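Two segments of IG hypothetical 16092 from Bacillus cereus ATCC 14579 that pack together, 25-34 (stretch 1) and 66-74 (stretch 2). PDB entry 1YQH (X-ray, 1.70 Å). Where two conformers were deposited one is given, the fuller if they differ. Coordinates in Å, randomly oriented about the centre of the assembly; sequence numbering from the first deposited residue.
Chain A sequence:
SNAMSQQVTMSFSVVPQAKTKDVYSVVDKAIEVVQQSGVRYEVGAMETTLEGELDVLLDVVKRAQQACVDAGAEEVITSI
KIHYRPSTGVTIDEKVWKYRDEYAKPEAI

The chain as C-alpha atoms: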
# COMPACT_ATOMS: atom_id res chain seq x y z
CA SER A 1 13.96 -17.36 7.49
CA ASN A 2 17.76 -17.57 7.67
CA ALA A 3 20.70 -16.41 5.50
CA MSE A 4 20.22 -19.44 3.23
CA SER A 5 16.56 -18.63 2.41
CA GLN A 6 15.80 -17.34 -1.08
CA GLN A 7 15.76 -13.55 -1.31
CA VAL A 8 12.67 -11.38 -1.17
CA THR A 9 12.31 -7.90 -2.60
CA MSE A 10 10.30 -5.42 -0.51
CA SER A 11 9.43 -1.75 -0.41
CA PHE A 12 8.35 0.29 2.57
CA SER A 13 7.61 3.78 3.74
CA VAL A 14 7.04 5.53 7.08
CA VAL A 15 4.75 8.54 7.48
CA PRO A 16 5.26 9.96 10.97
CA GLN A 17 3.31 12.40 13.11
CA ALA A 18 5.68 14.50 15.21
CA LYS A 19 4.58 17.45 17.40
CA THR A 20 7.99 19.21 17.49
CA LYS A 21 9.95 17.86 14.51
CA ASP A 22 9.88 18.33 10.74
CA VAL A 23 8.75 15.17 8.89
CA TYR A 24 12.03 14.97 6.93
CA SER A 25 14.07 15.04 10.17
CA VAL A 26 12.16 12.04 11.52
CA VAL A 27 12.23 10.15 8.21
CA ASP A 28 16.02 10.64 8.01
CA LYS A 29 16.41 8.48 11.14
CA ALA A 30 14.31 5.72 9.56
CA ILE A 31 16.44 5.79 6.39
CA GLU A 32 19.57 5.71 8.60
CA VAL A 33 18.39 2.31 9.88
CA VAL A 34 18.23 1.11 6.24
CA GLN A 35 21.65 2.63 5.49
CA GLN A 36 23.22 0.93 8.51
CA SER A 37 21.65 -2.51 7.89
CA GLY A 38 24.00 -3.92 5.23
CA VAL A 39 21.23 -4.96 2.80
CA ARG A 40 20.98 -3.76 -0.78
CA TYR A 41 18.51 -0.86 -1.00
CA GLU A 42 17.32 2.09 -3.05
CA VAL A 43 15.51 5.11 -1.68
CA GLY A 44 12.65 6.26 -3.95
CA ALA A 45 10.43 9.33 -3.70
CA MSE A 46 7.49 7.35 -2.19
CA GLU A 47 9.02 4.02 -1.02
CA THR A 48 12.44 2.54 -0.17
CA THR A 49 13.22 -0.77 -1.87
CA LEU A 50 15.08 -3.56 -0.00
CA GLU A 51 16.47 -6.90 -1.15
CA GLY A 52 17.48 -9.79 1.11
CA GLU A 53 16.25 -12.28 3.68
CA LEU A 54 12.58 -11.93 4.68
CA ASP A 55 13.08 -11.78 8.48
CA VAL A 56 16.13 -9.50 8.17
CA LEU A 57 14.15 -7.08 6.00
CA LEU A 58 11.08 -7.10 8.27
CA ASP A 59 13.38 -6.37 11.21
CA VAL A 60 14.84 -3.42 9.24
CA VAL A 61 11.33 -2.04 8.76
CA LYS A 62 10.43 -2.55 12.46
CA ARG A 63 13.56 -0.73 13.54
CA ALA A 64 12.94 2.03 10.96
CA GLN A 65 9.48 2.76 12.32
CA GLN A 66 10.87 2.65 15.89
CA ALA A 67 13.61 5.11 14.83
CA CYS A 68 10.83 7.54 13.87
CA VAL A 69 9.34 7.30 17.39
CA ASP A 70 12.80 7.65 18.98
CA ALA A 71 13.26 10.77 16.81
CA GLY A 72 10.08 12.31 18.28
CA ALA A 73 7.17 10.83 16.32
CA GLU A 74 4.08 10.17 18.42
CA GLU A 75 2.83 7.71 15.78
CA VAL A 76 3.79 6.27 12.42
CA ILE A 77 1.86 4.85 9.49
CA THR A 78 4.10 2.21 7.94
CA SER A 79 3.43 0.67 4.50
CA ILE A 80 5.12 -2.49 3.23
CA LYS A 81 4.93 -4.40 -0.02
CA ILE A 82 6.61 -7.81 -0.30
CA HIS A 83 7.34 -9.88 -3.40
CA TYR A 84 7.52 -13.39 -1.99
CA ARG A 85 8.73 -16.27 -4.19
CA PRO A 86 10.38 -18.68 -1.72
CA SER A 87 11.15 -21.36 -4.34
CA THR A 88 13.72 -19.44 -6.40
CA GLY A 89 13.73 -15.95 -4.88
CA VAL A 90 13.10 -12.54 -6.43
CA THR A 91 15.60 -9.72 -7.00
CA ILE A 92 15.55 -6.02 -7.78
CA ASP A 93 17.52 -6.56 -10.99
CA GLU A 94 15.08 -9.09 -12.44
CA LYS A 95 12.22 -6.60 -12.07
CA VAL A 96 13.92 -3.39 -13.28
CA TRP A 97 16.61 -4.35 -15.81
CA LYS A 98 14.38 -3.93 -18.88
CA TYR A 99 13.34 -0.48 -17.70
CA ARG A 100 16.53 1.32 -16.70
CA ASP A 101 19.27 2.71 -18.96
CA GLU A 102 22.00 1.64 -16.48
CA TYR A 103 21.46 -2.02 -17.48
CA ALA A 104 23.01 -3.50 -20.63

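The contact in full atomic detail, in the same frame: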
# COMPACT_ATOMS: atom_id res chain seq x y z
N SER A 25 13.11 15.32 9.09
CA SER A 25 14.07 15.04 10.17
C SER A 25 13.85 13.66 10.77
O SER A 25 14.79 12.94 11.10
CB SER A 25 14.01 16.13 11.25
OG SER A 25 14.24 17.41 10.68
N VAL A 26 12.57 13.30 10.92
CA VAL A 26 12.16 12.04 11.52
C VAL A 26 12.42 10.92 10.51
O VAL A 26 13.01 9.89 10.85
CB VAL A 26 10.68 12.10 11.90
CG1 VAL A 26 10.19 10.75 12.41
CG2 VAL A 26 10.47 13.19 12.96
N VAL A 27 12.01 11.14 9.26
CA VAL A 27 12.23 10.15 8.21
C VAL A 27 13.74 9.84 8.01
O VAL A 27 14.11 8.70 7.73
CB VAL A 27 11.52 10.52 6.87
CG1 VAL A 27 11.87 9.51 5.76
CG2 VAL A 27 9.99 10.58 7.07
N ASP A 28 14.59 10.85 8.17
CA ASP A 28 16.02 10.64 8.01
C ASP A 28 16.60 9.61 8.99
O ASP A 28 17.59 8.94 8.68
CB ASP A 28 16.75 11.98 8.15
CG ASP A 28 18.19 11.89 7.75
OD1 ASP A 28 18.47 11.62 6.56
OD2 ASP A 28 19.04 12.10 8.63
N LYS A 29 15.98 9.47 10.16
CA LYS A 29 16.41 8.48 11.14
C LYS A 29 15.95 7.08 10.74
O LYS A 29 16.63 6.08 11.00
CB LYS A 29 15.92 8.85 12.54
CG LYS A 29 16.47 10.19 13.06
CD LYS A 29 18.00 10.27 13.04
CE LYS A 29 18.65 9.44 14.12
NZ LYS A 29 20.15 9.64 14.16
N ALA A 30 14.78 7.00 10.10
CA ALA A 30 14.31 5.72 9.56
C ALA A 30 15.21 5.27 8.41
O ALA A 30 15.62 4.11 8.37
CB ALA A 30 12.85 5.84 9.09
N ILE A 31 15.55 6.17 7.50
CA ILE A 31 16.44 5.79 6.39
C ILE A 31 17.84 5.41 6.91
O ILE A 31 18.48 4.51 6.36
CB ILE A 31 16.48 6.89 5.30
CG1 ILE A 31 15.07 7.11 4.71
CG2 ILE A 31 17.49 6.52 4.19
CD1 ILE A 31 14.46 5.90 4.07
N GLU A 32 18.29 6.06 7.98
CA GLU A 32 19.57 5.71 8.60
C GLU A 32 19.59 4.23 9.01
O GLU A 32 20.61 3.53 8.83
CB GLU A 32 19.84 6.60 9.81
CG GLU A 32 21.22 6.42 10.42
CD GLU A 32 21.47 7.39 11.56
OE1 GLU A 32 22.43 8.18 11.46
OE2 GLU A 32 20.70 7.36 12.55
N VAL A 33 18.48 3.73 9.53
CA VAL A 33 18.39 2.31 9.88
C VAL A 33 18.66 1.45 8.63
O VAL A 33 19.45 0.50 8.68
CB VAL A 33 17.03 1.95 10.50
CG1 VAL A 33 16.89 0.43 10.66
CG2 VAL A 33 16.87 2.65 11.86
N VAL A 34 18.03 1.82 7.51
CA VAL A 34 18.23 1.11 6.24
C VAL A 34 19.70 1.20 5.84
O VAL A 34 20.33 0.19 5.50
CB VAL A 34 17.34 1.68 5.13
CG1 VAL A 34 17.65 1.02 3.79
CG2 VAL A 34 15.85 1.50 5.50
N GLN A 66 10.49 2.29 14.53
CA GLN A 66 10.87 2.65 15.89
C GLN A 66 11.81 3.86 15.90
O GLN A 66 11.71 4.71 16.79
CB GLN A 66 11.48 1.47 16.66
CG GLN A 66 11.83 1.80 18.11
CD GLN A 66 10.63 2.19 18.94
OE1 GLN A 66 10.68 3.17 19.70
NE2 GLN A 66 9.55 1.43 18.82
N ALA A 67 12.71 3.94 14.93
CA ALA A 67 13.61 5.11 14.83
C ALA A 67 12.82 6.42 14.71
O ALA A 67 13.22 7.45 15.27
CB ALA A 67 14.59 4.97 13.67
N CYS A 68 11.69 6.37 14.01
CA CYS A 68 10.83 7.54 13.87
C CYS A 68 10.31 7.99 15.24
O CYS A 68 10.37 9.18 15.59
CB CYS A 68 9.63 7.23 12.97
SG CYS A 68 10.00 6.98 11.23
N VAL A 69 9.82 7.04 16.03
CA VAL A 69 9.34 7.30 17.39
C VAL A 69 10.47 7.82 18.29
O VAL A 69 10.29 8.81 19.03
CB VAL A 69 8.67 6.04 17.99
CG1 VAL A 69 8.29 6.25 19.46
CG2 VAL A 69 7.43 5.67 17.14
N ASP A 70 11.64 7.19 18.20
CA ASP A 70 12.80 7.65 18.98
C ASP A 70 13.20 9.09 18.60
O ASP A 70 13.71 9.85 19.44
CB ASP A 70 13.99 6.71 18.78
CG ASP A 70 13.76 5.32 19.35
OD1 ASP A 70 12.87 5.14 20.22
OD2 ASP A 70 14.48 4.39 18.92
N ALA A 71 12.96 9.44 17.34
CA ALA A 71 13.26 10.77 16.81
C ALA A 71 12.20 11.82 17.19
O ALA A 71 12.36 13.01 16.89
CB ALA A 71 13.46 10.71 15.30
N GLY A 72 11.13 11.39 17.85
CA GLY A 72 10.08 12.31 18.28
C GLY A 72 8.69 12.10 17.70
O GLY A 72 7.76 12.84 18.04
N ALA A 73 8.52 11.11 16.83
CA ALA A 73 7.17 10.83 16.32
C ALA A 73 6.29 10.23 17.41
O ALA A 73 6.73 9.34 18.15
CB ALA A 73 7.22 9.90 15.08
N GLU A 74 5.07 10.73 17.51
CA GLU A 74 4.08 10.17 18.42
C GLU A 74 3.44 8.92 17.80
O GLU A 74 3.04 7.99 18.52
CB GLU A 74 3.03 11.23 18.78
CG GLU A 74 3.51 12.23 19.87
CD GLU A 74 4.57 13.26 19.39
OE1 GLU A 74 5.53 13.53 20.16
OE2 GLU A 74 4.44 13.80 18.28

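What holds the centre of this contact together? Val-26, buried and in the t rotamer, covers the most ground on its helix. Its CG1 lies 3.6 Å from Cys-68 CB and also 3.6 Å from Cys-68 O, so one methyl group packs against both the side chain and the backbone of the same residue. That methyl reaches further into the turn after the second helix, where Val-26 CG1 is 4.1 Å from Ala-73 CB and 4.4 Å from Ala-71 CB. One turn along the first helix, Ala-30 CB meets Cys-68 SG at 3.7 Å, so Cys-68 is in contact with two successive turns of its neighbour.

How can the two helices come so close? Their axes approach to 7.7 Å, with the N-to-C directions 139° apart, and small side chains stand where they meet. Ala-67 points its CB toward the first helix and sets it 3.5 Å from Lys-29 O, 4.1 Å from Ala-30 N and 3.7 Å from Val-33 CG2. A methyl group thus rests directly on the backbone of the facing helix, and the CA atoms of Ala-30 and Ala-67 are only 5.4 Å apart. Val-26 CA and Cys-68 CA are closer still, at 5.2 Å.

What does the end of the second helix contribute? Ala-71 turns its CB toward the first helix, 4.2 Å from Val-26 CA and 3.8 Å from Lys-29 CG. Beyond it the chain closes in a Schellman motif: Ala-73 N donates to Cys-68 O at 2.9 Å and Gly-72 N to Val-69 O at 3.0 Å. Gly-72 has a phi of 118°, and at its backbone angles a CB would be jammed against the carbonyl oxygen of Ala-71, which by itself calls for glycine. The turn brings Ala-73 back to face Val-26, and Cys-68 O, already the acceptor of the bond from Ala-73 N, also lies against the valine methyl.

Where does the contact become polar? No hydrogen bond crosses between the stretches, and the packing is essentially apolar. At the exposed edge, Lys-29 starts toward the second stretch and lays its CG against Ala-71, but the end of its side chain leads away. There Lys-29 NZ forms a salt bridge with Glu-32 OE2 at 2.8 Å, within its own helix. The lysine therefore gives the first carbons of its side chain, CB and CG, to the contact, and its charge to a neighbour on the same helix.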